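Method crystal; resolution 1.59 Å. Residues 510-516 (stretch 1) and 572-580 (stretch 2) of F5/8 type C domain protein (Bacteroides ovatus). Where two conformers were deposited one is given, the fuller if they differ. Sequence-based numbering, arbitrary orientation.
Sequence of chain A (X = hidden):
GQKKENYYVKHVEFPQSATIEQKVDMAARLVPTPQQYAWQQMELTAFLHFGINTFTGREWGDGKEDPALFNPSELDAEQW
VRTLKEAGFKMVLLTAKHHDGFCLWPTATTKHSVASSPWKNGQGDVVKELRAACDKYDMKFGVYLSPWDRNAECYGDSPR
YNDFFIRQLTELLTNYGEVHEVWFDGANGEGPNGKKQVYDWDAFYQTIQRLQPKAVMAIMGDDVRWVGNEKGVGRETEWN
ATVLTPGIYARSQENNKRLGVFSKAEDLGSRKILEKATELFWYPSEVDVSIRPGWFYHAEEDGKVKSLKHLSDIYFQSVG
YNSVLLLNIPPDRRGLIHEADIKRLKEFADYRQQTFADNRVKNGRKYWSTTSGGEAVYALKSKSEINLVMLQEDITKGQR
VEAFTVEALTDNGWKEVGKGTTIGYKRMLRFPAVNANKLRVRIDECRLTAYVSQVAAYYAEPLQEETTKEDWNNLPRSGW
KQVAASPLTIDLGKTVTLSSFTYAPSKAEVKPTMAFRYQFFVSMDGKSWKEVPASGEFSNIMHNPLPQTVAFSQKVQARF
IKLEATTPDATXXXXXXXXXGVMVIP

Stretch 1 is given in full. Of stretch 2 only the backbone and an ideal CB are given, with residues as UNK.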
# COMPACT_ATOMS: atom_id res chain seq x y z
N VAL A 510 26.80 7.17 -6.96
CA VAL A 510 27.98 7.99 -7.16
C VAL A 510 27.67 9.41 -6.69
O VAL A 510 26.52 9.86 -6.78
CB VAL A 510 28.39 7.97 -8.67
CG1 VAL A 510 29.44 9.05 -9.01
CG2 VAL A 510 28.87 6.57 -9.03
N LYS A 511 28.69 10.09 -6.20
CA LYS A 511 28.57 11.49 -5.78
C LYS A 511 29.95 12.13 -5.78
O LYS A 511 30.92 11.43 -5.47
CB LYS A 511 27.96 11.59 -4.37
CG LYS A 511 28.60 10.65 -3.33
CD LYS A 511 27.85 10.67 -2.01
CE LYS A 511 28.44 9.65 -1.04
NZ LYS A 511 27.73 9.72 0.26
N PRO A 512 30.04 13.45 -6.07
CA PRO A 512 31.34 14.16 -6.03
C PRO A 512 32.11 14.04 -4.72
O PRO A 512 33.33 14.07 -4.72
CB PRO A 512 30.95 15.63 -6.24
CG PRO A 512 29.71 15.58 -7.04
CD PRO A 512 28.99 14.31 -6.67
N THR A 513 31.38 13.93 -3.62
CA THR A 513 31.98 13.91 -2.28
C THR A 513 32.41 12.51 -1.73
O THR A 513 32.84 12.38 -0.56
CB THR A 513 30.98 14.56 -1.30
OG1 THR A 513 31.62 14.74 -0.04
CG2 THR A 513 29.79 13.70 -1.12
N MSE A 514 32.26 11.47 -2.55
CA MSE A 514 32.56 10.10 -2.08
C MSE A 514 34.05 9.89 -1.85
O MSE A 514 34.88 10.59 -2.44
CB MSE A 514 32.05 9.07 -3.09
CG MSE A 514 32.82 9.03 -4.42
SE MSE A 514 31.79 8.12 -5.79
CE MSE A 514 31.12 6.57 -4.71
N ALA A 515 34.38 8.92 -0.99
CA ALA A 515 35.78 8.56 -0.76
C ALA A 515 36.35 7.78 -1.95
O ALA A 515 35.66 6.90 -2.53
CB ALA A 515 35.92 7.75 0.49
N PHE A 516 37.61 8.06 -2.26
CA PHE A 516 38.35 7.34 -3.28
C PHE A 516 39.73 6.89 -2.73
O PHE A 516 40.00 5.69 -2.63
CB PHE A 516 38.50 8.21 -4.52
CG PHE A 516 39.33 7.59 -5.61
CD1 PHE A 516 39.10 6.26 -6.03
CD2 PHE A 516 40.36 8.34 -6.23
CE1 PHE A 516 39.87 5.70 -7.06
CE2 PHE A 516 41.13 7.78 -7.27
CZ PHE A 516 40.90 6.47 -7.68
N UNK A 572 38.54 16.87 0.22
CA UNK A 572 38.24 16.08 1.40
C UNK A 572 36.89 15.35 1.23
O UNK A 572 35.86 15.96 0.98
CB UNK A 572 38.22 16.97 2.64
N UNK A 573 36.89 14.03 1.39
CA UNK A 573 35.65 13.26 1.26
C UNK A 573 34.76 13.46 2.47
O UNK A 573 35.22 13.83 3.54
CB UNK A 573 35.95 11.77 1.08
N UNK A 574 33.47 13.24 2.26
CA UNK A 574 32.52 13.16 3.34
C UNK A 574 31.99 11.74 3.42
O UNK A 574 31.37 11.22 2.45
CB UNK A 574 31.38 14.17 3.15
N UNK A 575 32.15 11.18 4.59
CA UNK A 575 31.71 9.82 4.86
C UNK A 575 30.83 9.83 6.11
O UNK A 575 31.16 10.49 7.08
CB UNK A 575 32.90 8.88 5.03
N UNK A 576 29.72 9.11 6.07
CA UNK A 576 28.79 8.96 7.19
C UNK A 576 29.09 7.64 7.88
O UNK A 576 29.50 6.67 7.23
CB UNK A 576 27.33 9.02 6.72
N UNK A 577 28.85 7.57 9.17
CA UNK A 577 28.98 6.32 9.88
C UNK A 577 28.17 5.12 9.27
O UNK A 577 28.60 3.95 9.35
CB UNK A 577 28.54 6.55 11.33
N UNK A 578 26.99 5.42 8.71
CA UNK A 578 26.16 4.39 8.06
C UNK A 578 26.75 3.85 6.75
O UNK A 578 26.25 2.84 6.25
CB UNK A 578 24.77 4.96 7.78
N UNK A 579 27.81 4.51 6.22
CA UNK A 579 28.53 4.03 5.03
C UNK A 579 29.74 3.15 5.39
O UNK A 579 30.49 2.79 4.48
CB UNK A 579 29.00 5.22 4.19
N UNK A 580 29.99 2.93 6.68
CA UNK A 580 31.08 2.11 7.10
C UNK A 580 30.53 0.83 7.69
O UNK A 580 29.52 0.87 8.41
CB UNK A 580 31.97 2.85 8.10

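At position 572 the CA-to-CB bond points away from stretch 1, and nothing of that stretch lies within 5.5 Å of the ideal CB. The contact imposes no choice here, so almost any side chain would serve; the deposited residue is Val572, with chi1 in t.

Position 573 is where the two backbones are in register: its CA lies 5.1 Å from the CA of Ala515. The CA-to-CB bond runs sideways, yet the ideal CB already sits 3.6 Å from Thr513 O and 3.7 Å from Ala515 CA. With a carbonyl and a backbone carbon so near, a small side chain looks most natural, glycine or alanine first, though a larger one that turned aside is not excluded. The residue is Ala573. Its methyl packs against that of Ala515, CB to CB at 4.1 Å, while its CA makes a CA-H...O contact of 3.5 Å with Thr513 O.

At 574 the backbone carries the main rule. Its N donates to Thr513 O at 3.0 Å with a nearly straight N-H...O angle of 162°, and it makes a weak second bond to Thr513 OG1 at 3.3 Å. Any residue but proline could supply that hydrogen. The ideal CB is tight against Thr513 OG1 at 3.2 Å, so a chain whose first carbons can lie beside the hydroxyl before its end leads away would suit, and many polar or flexible ones could do so. Lys574 takes chi1 in m; Lys574 CB and CG lie 3.2 and 3.3 Å from Thr513 OG1, while the amine, farther off, leads away.

Position 575 has extended backbone angles, -127/136, which beta-branched residues tolerate well. Nothing of stretch 1 lies within 5.5 Å of its ideal CB, but the sideways bond leaves the methyl of Ala515 within reach of a modest apolar chain: valine, isoleucine or perhaps leucine. Val575 is found, and its CG2 meets Ala515 CB at 4.1 Å.

Positions 576 to 578 offer stretch 1 no contact. A side chain able to accept a hydrogen bond from the N of 578 would be sensible at 576, and Asn576 is such a residue. At 577 and 578 the CA-to-CB bonds are out of reach of stretch 1 and the backbone is 3-10, so many side chains would do; Met577, a selenomethionine, and Asn578 are found, and Asn578 N donates to Asn576 OD1 at 3.0 Å.

At 579 the CA-to-CB bond points toward stretch 1, but the ideal CB finds nothing of it within 5.5 Å. What stretch 1 offers is farther out: the extended Lys511, ending in a positive amine. A long acidic chain fits best, although glutamine could also supply an acceptor. Glu579 closes the gap with a salt bridge, its OE2 2.7 Å from Lys511 NZ. Its OE1 accepts from Asn576 N at 2.9 Å, tying the carboxylate to its own loop, and also from water 1 at 2.6 Å. That water donates to Lys574 O at 2.7 Å as well.

Position 580 is out of reach of stretch 1, so the contact sets no preference; with its extended angles, Ile580 suits the backbone.

Stretch 2 (572-580) VAKVNMNEI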
# COMPACT_ATOMS: atom_id res chain seq x y z
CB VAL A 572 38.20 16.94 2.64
CG1 VAL A 572 37.73 16.11 3.85
CG2 VAL A 572 39.58 17.58 2.88
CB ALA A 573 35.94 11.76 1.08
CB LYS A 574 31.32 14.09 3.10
CG LYS A 574 31.68 15.57 3.19
CD LYS A 574 30.42 16.42 3.01
CE LYS A 574 30.61 17.86 3.45
NZ LYS A 574 31.57 18.58 2.57
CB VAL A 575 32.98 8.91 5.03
CG1 VAL A 575 32.59 7.44 5.22
CG2 VAL A 575 33.83 9.01 3.79
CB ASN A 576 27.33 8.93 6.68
CG ASN A 576 26.24 9.09 7.81
OD1 ASN A 576 25.80 8.12 8.47
ND2 ASN A 576 25.76 10.33 7.97
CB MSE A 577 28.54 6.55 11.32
CG MSE A 577 29.00 5.50 12.23
SE MSE A 577 28.80 6.10 14.09
CE MSE A 577 26.93 5.66 14.34
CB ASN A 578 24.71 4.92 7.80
CG ASN A 578 23.79 4.82 9.04
OD1 ASN A 578 24.02 4.03 9.96
ND2 ASN A 578 22.73 5.62 9.04
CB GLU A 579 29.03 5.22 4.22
CG GLU A 579 27.84 6.13 3.76
CD GLU A 579 28.31 7.32 2.96
OE1 GLU A 579 29.12 8.11 3.46
OE2 GLU A 579 27.83 7.49 1.81
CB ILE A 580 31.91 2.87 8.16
CG1 ILE A 580 32.53 4.13 7.54
CG2 ILE A 580 32.94 1.96 8.77
CD1 ILE A 580 33.50 3.87 6.42
O HOH W 1 30.66 8.83 1.45
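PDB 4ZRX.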